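Local coordinates for protein glycoside hydrolase family 5 (PDB 6LA0) that acts as a secreted fungal glycoside hydrolase of family 5, a rutinosidase that probably also cleaves terminal glucose units from beta-1,3-glucans, at residues Asn307-Arg312 / Asn344-Gln349; Thr274-Leu279 / Glu313-Ala318. All blocks are in the same frame, centred on the assembly; numbering follows the deposited sequence.

Interaction 1 (Asn307-Arg312 / Asn344-Gln349); sequences NSFALR and NGQGTQ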
loop_
_atom_site.group_PDB
_atom_site.type_symbol
_atom_site.label_atom_id
_atom_site.label_comp_id
_atom_site.label_asym_id
_atom_site.label_seq_id
_atom_site.Cartn_x
_atom_site.Cartn_y
_atom_site.Cartn_z
ATOM N N ASN A 307 22.150 -1.384 -11.200
ATOM C CA ASN A 307 21.276 -2.502 -10.879
ATOM C C ASN A 307 21.820 -3.801 -11.459
ATOM O O ASN A 307 22.302 -3.834 -12.596
ATOM C CB ASN A 307 19.872 -2.251 -11.413
ATOM C CG ASN A 307 19.114 -1.233 -10.590
ATOM O OD1 ASN A 307 18.560 -1.553 -9.530
ATOM N ND2 ASN A 307 19.097 0.009 -11.064
ATOM N N SER A 308 21.689 -4.886 -10.692
ATOM C CA SER A 308 22.302 -6.162 -11.053
ATOM C C SER A 308 21.266 -7.276 -11.016
ATOM O O SER A 308 20.658 -7.519 -9.966
ATOM C CB SER A 308 23.462 -6.479 -10.097
ATOM O OG SER A 308 23.620 -7.879 -9.972
ATOM N N PHE A 309 21.076 -7.957 -12.154
ATOM C CA PHE A 309 20.261 -9.171 -12.186
ATOM C C PHE A 309 20.739 -10.188 -11.146
ATOM O O PHE A 309 19.936 -10.783 -10.415
ATOM C CB PHE A 309 20.323 -9.846 -13.567
ATOM C CG PHE A 309 19.712 -9.080 -14.711
ATOM C CD1 PHE A 309 18.505 -8.405 -14.583
ATOM C CD2 PHE A 309 20.317 -9.133 -15.980
ATOM C CE1 PHE A 309 17.933 -7.748 -15.687
ATOM C CE2 PHE A 309 19.756 -8.479 -17.067
ATOM C CZ PHE A 309 18.560 -7.784 -16.918
ATOM N N ALA A 310 22.055 -10.442 -11.116
ATOM C CA ALA A 310 22.601 -11.537 -10.318
ATOM C C ALA A 310 22.337 -11.354 -8.831
ATOM O O ALA A 310 22.152 -12.338 -8.113
ATOM C CB ALA A 310 24.110 -11.673 -10.557
ATOM N N LEU A 311 22.318 -10.120 -8.348
ATOM C CA LEU A 311 22.170 -9.905 -6.911
ATOM C C LEU A 311 20.717 -9.811 -6.453
ATOM O O LEU A 311 20.480 -9.533 -5.271
ATOM C CB LEU A 311 22.937 -8.648 -6.481
ATOM C CG LEU A 311 24.466 -8.776 -6.491
ATOM C CD1 LEU A 311 25.128 -7.437 -6.155
ATOM C CD2 LEU A 311 24.911 -9.870 -5.528
ATOM N N ARG A 312 19.739 -10.062 -7.335
ATOM C CA ARG A 312 18.344 -9.906 -6.931
ATOM C C ARG A 312 17.965 -10.872 -5.815
ATOM O O ARG A 312 17.258 -10.494 -4.868
ATOM C CB ARG A 312 17.414 -10.099 -8.128
ATOM C CG ARG A 312 17.526 -8.988 -9.154
ATOM C CD ARG A 312 16.652 -9.262 -10.379
ATOM N NE ARG A 312 17.126 -10.401 -11.162
ATOM C CZ ARG A 312 16.492 -10.881 -12.226
ATOM N NH1 ARG A 312 15.362 -10.314 -12.632
ATOM N NH2 ARG A 312 16.989 -11.921 -12.885
ATOM N N ASN A 344 19.068 2.157 -14.426
ATOM C CA ASN A 344 20.514 2.271 -14.577
ATOM C C ASN A 344 21.150 0.916 -14.306
ATOM O O ASN A 344 20.923 0.324 -13.246
ATOM C CB ASN A 344 21.081 3.322 -13.626
ATOM C CG ASN A 344 20.638 4.725 -13.973
ATOM O OD1 ASN A 344 20.443 5.055 -15.147
ATOM N ND2 ASN A 344 20.453 5.561 -12.948
ATOM N N GLY A 345 21.935 0.431 -15.258
ATOM C CA GLY A 345 22.529 -0.892 -15.164
ATOM C C GLY A 345 21.780 -1.910 -16.018
ATOM O O GLY A 345 21.474 -1.653 -17.186
ATOM N N GLN A 346 21.462 -3.056 -15.420
ATOM C CA GLN A 346 20.892 -4.182 -16.152
ATOM C C GLN A 346 19.361 -4.154 -16.122
ATOM O O GLN A 346 18.749 -4.138 -15.047
ATOM C CB GLN A 346 21.433 -5.492 -15.571
ATOM C CG GLN A 346 22.970 -5.607 -15.713
ATOM C CD GLN A 346 23.574 -6.778 -14.964
ATOM O OE1 GLN A 346 22.876 -7.537 -14.296
ATOM N NE2 GLN A 346 24.900 -6.920 -15.059
ATOM N N GLY A 347 18.747 -4.155 -17.306
ATOM C CA GLY A 347 17.335 -4.478 -17.424
ATOM C C GLY A 347 16.399 -3.291 -17.313
ATOM O O GLY A 347 16.753 -2.134 -17.556
ATOM N N THR A 348 15.151 -3.608 -16.962
ATOM C CA THR A 348 14.083 -2.630 -16.799
ATOM C C THR A 348 13.475 -2.789 -15.406
ATOM O O THR A 348 13.786 -3.729 -14.677
ATOM C CB THR A 348 12.977 -2.813 -17.850
ATOM O OG1 THR A 348 12.197 -3.953 -17.486
ATOM C CG2 THR A 348 13.556 -3.042 -19.252
ATOM N N GLN A 349 12.530 -1.908 -15.058
ATOM C CA GLN A 349 11.883 -2.033 -13.750
ATOM C C GLN A 349 11.206 -3.390 -13.587
ATOM O O GLN A 349 11.125 -3.911 -12.467
ATOM C CB GLN A 349 10.863 -0.904 -13.541
ATOM C CG GLN A 349 11.487 0.494 -13.474
ATOM C CD GLN A 349 10.524 1.534 -12.927
ATOM O OE1 GLN A 349 9.463 1.764 -13.500
ATOM N NE2 GLN A 349 10.894 2.174 -11.813
HETATM O O HOH W 1 24.184 -9.727 -13.275
#
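N307 binds the N344-Q346 backbone through its own backbone and its amide, and Q346 answers with its backbone N and its long side chain. The carbonyl oxygen of N344 is gripped twice by N307: the backbone N reaches it at 2.9 Å, and ND2 also comes within 2.9 Å of N344 O, lying in the carbonyl plane. CG of N307 stands beside its own backbone N (chi1 -75°), which keeps the amide on the side where the backbone N-H points, and ND2 turns from there to the same oxygen. In return Q346 N donates to N307 O at 3.0 Å. Together the two backbone bonds make a single parallel beta bridge, N307 with G345. Beyond it the side chain of Q346, extended past CG, carries OE1 to F309 N, 2.8 Å away, and a water links the same OE1 to A310 N. On its way Q346 CB passes over the middle of the F309 ring as a CH-pi contact, 3.8 Å from CB to the ring centroid, with the ring and amide planes turned 43° apart. G347, with no side chain in the way, brings its CA to 3.6 Å from F309 CZ. All this joins two loops at the C-terminal ends of neighbouring strands of the family's TIM barrel, one following strand 294-303 and the other strand 329-332, at the protein surface. Further out, S308 OG accepts from L311 N in an ST motif, and a type I turn runs from F309 to R312. R312 NE bonds to F309 O, and CD1 of the F309 ring sits over the guanidinium. N307 ND2 also donates to T303 O, N344 ND2 to L304 O, and Q346 O accepts from the Y352 hydroxyl.

Interaction 2 (Thr274-Leu279 / Glu313-Ala318); sequences TLPARL and ERNVNA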
loop_
_atom_site.group_PDB
_atom_site.type_symbol
_atom_site.label_atom_id
_atom_site.label_comp_id
_atom_site.label_asym_id
_atom_site.label_seq_id
_atom_site.Cartn_x
_atom_site.Cartn_y
_atom_site.Cartn_z
ATOM N N THR A 274 25.836 -2.611 -2.699
ATOM C CA THR A 274 25.834 -2.042 -1.354
ATOM C C THR A 274 24.446 -1.967 -0.746
ATOM O O THR A 274 24.291 -1.454 0.371
ATOM C CB THR A 274 26.464 -0.649 -1.388
ATOM O OG1 THR A 274 25.762 0.159 -2.334
ATOM C CG2 THR A 274 27.960 -0.740 -1.800
ATOM N N LEU A 275 23.436 -2.464 -1.461
ATOM C CA LEU A 275 22.074 -2.340 -0.961
ATOM C C LEU A 275 21.845 -3.015 0.387
ATOM O O LEU A 275 21.129 -2.422 1.210
ATOM C CB LEU A 275 21.074 -2.872 -1.993
ATOM C CG LEU A 275 19.615 -2.773 -1.565
ATOM C CD1 LEU A 275 19.203 -1.318 -1.279
ATOM C CD2 LEU A 275 18.752 -3.403 -2.650
ATOM N N PRO A 276 22.380 -4.214 0.686
ATOM C CA PRO A 276 22.021 -4.845 1.974
ATOM C C PRO A 276 22.367 -4.006 3.190
ATOM O O PRO A 276 21.559 -3.924 4.127
ATOM C CB PRO A 276 22.815 -6.160 1.956
ATOM C CG PRO A 276 23.007 -6.456 0.488
ATOM C CD PRO A 276 23.220 -5.114 -0.137
ATOM N N ALA A 277 23.551 -3.388 3.211
ATOM C CA ALA A 277 23.895 -2.492 4.314
ATOM C C ALA A 277 22.813 -1.435 4.515
ATOM O O ALA A 277 22.425 -1.138 5.650
ATOM C CB ALA A 277 25.257 -1.836 4.058
ATOM N N ARG A 278 22.291 -0.878 3.418
ATOM C CA ARG A 278 21.260 0.152 3.537
ATOM C C ARG A 278 19.947 -0.428 4.041
ATOM O O ARG A 278 19.247 0.213 4.839
ATOM C CB ARG A 278 21.035 0.848 2.195
ATOM C CG ARG A 278 20.781 2.345 2.333
ATOM C CD ARG A 278 22.010 3.048 2.920
ATOM N NE ARG A 278 23.123 3.114 1.975
ATOM C CZ ARG A 278 23.289 4.076 1.067
ATOM N NH1 ARG A 278 22.401 5.060 0.961
ATOM N NH2 ARG A 278 24.347 4.051 0.257
ATOM N N LEU A 279 19.580 -1.621 3.562
ATOM C CA LEU A 279 18.363 -2.274 4.036
ATOM C C LEU A 279 18.401 -2.481 5.543
ATOM O O LEU A 279 17.397 -2.257 6.238
ATOM C CB LEU A 279 18.166 -3.617 3.328
ATOM C CG LEU A 279 17.810 -3.591 1.835
ATOM C CD1 LEU A 279 18.147 -4.929 1.132
ATOM C CD2 LEU A 279 16.336 -3.229 1.642
ATOM N N GLU A 313 18.407 -12.127 -5.909
ATOM C CA GLU A 313 18.027 -13.100 -4.891
ATOM C C GLU A 313 18.609 -12.718 -3.530
ATOM O O GLU A 313 17.904 -12.741 -2.504
ATOM C CB GLU A 313 18.478 -14.500 -5.304
ATOM C CG GLU A 313 18.128 -15.556 -4.269
ATOM C CD GLU A 313 18.644 -16.926 -4.630
ATOM O OE1 GLU A 313 19.739 -17.011 -5.243
ATOM O OE2 GLU A 313 17.958 -17.918 -4.281
ATOM N N ARG A 314 19.894 -12.355 -3.500
ATOM C CA ARG A 314 20.520 -11.979 -2.235
ATOM C C ARG A 314 19.828 -10.765 -1.628
ATOM O O ARG A 314 19.515 -10.747 -0.426
ATOM C CB ARG A 314 22.020 -11.714 -2.448
ATOM C CG ARG A 314 22.768 -11.299 -1.166
ATOM C CD ARG A 314 24.084 -10.582 -1.447
ATOM N NE ARG A 314 23.895 -9.190 -1.871
ATOM C CZ ARG A 314 24.885 -8.320 -2.066
ATOM N NH1 ARG A 314 26.148 -8.676 -1.834
ATOM N NH2 ARG A 314 24.618 -7.081 -2.464
ATOM N N ASN A 315 19.506 -9.772 -2.463
ATOM C CA ASN A 315 18.999 -8.502 -1.956
ATOM C C ASN A 315 17.546 -8.603 -1.471
ATOM O O ASN A 315 17.209 -8.045 -0.418
ATOM C CB ASN A 315 19.161 -7.421 -3.031
ATOM C CG ASN A 315 20.629 -7.047 -3.284
ATOM O OD1 ASN A 315 21.515 -7.287 -2.446
ATOM N ND2 ASN A 315 20.888 -6.439 -4.437
ATOM N N VAL A 316 16.663 -9.295 -2.205
ATOM C CA VAL A 316 15.290 -9.429 -1.711
ATOM C C VAL A 316 15.280 -10.237 -0.419
ATOM O O VAL A 316 14.532 -9.927 0.520
ATOM C CB VAL A 316 14.348 -10.033 -2.783
ATOM C CG1 VAL A 316 14.651 -11.504 -3.056
ATOM C CG2 VAL A 316 12.886 -9.894 -2.347
ATOM N N ASN A 317 16.150 -11.250 -0.317
ATOM C CA ASN A 317 16.144 -12.035 0.910
ATOM C C ASN A 317 16.765 -11.254 2.063
ATOM O O ASN A 317 16.339 -11.417 3.214
ATOM C CB ASN A 317 16.857 -13.366 0.684
ATOM C CG ASN A 317 15.950 -14.400 0.055
ATOM O OD1 ASN A 317 14.932 -14.789 0.642
ATOM N ND2 ASN A 317 16.300 -14.845 -1.148
ATOM N N ALA A 318 17.726 -10.369 1.770
ATOM C CA ALA A 318 18.307 -9.525 2.815
ATOM C C ALA A 318 17.305 -8.491 3.318
ATOM O O ALA A 318 17.318 -8.140 4.505
ATOM C CB ALA A 318 19.561 -8.824 2.293
#
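P276 lays its ring against the guanidinium of R314, the two side chains meeting at about a right angle. CG sits over one face of the flat group, and P276 CD comes to 3.4 Å from R314 NH2. The same proline also reaches N315, where P276 CG lies 3.4 Å from OD1. The guanidinium is held by N315 and by E273 O: R314 NE and NH2 both donate to N315 OD1, a side-on grip on one oxygen, and NH2 also donates to E273 O, just ahead of the proline's helix. N315 OD1 lies in the guanidinium plane; NH2 is in the carbonyl plane and meets a lone pair of OD1, while NE stands above that plane. A bend at chi3 (76°) swings R314 NE round for this bond. N315 ND2 donates to S272 O in the same lead-in, so the amide of this buried asparagine is used at both ends. The helices 275-285 and 312-326 are consecutive outer helices of the TIM barrel, with strand 294-303 between them in sequence; over these short segments they run almost parallel, 6° apart, with axes 9.5 Å from each other. Away from the polar group the contact is mainly apolar. L275 CD2 approaches N315 CB at 4.1 Å, while the leucine also packs inward on I301 and T303 of strand 294-303. One turn later L279 CD1 lies 3.6 Å from N315 O and also touches the methyl of A318. P276 CB meets A318 CB at 4.2 Å, the closest pair of CA atoms across the segments belonging to these two residues. L275 and L279 both rest on Y265 of strand 257-265 as well.

Along the chain the segments alternate: 274-279, then 307-312 and 313-318 back to back, then 344-349. Interaction 2 thus ties helix 312-326 backward to helix 275-285, whereas interaction 1 ties the loop leading into helix 312-326 forward to the loop after the last barrel strand, 329-332. Their centres are 13 Å apart, on the same side of the chain's centre, and the two sites are joined by sequence, without other contact. S272 bonds to residues of both. Neighbouring elements of the TIM barrel are thereby linked twice toward the strands' C-terminal end, where family 5 enzymes carry their active site: once between loops, once between the first turns of outer helices.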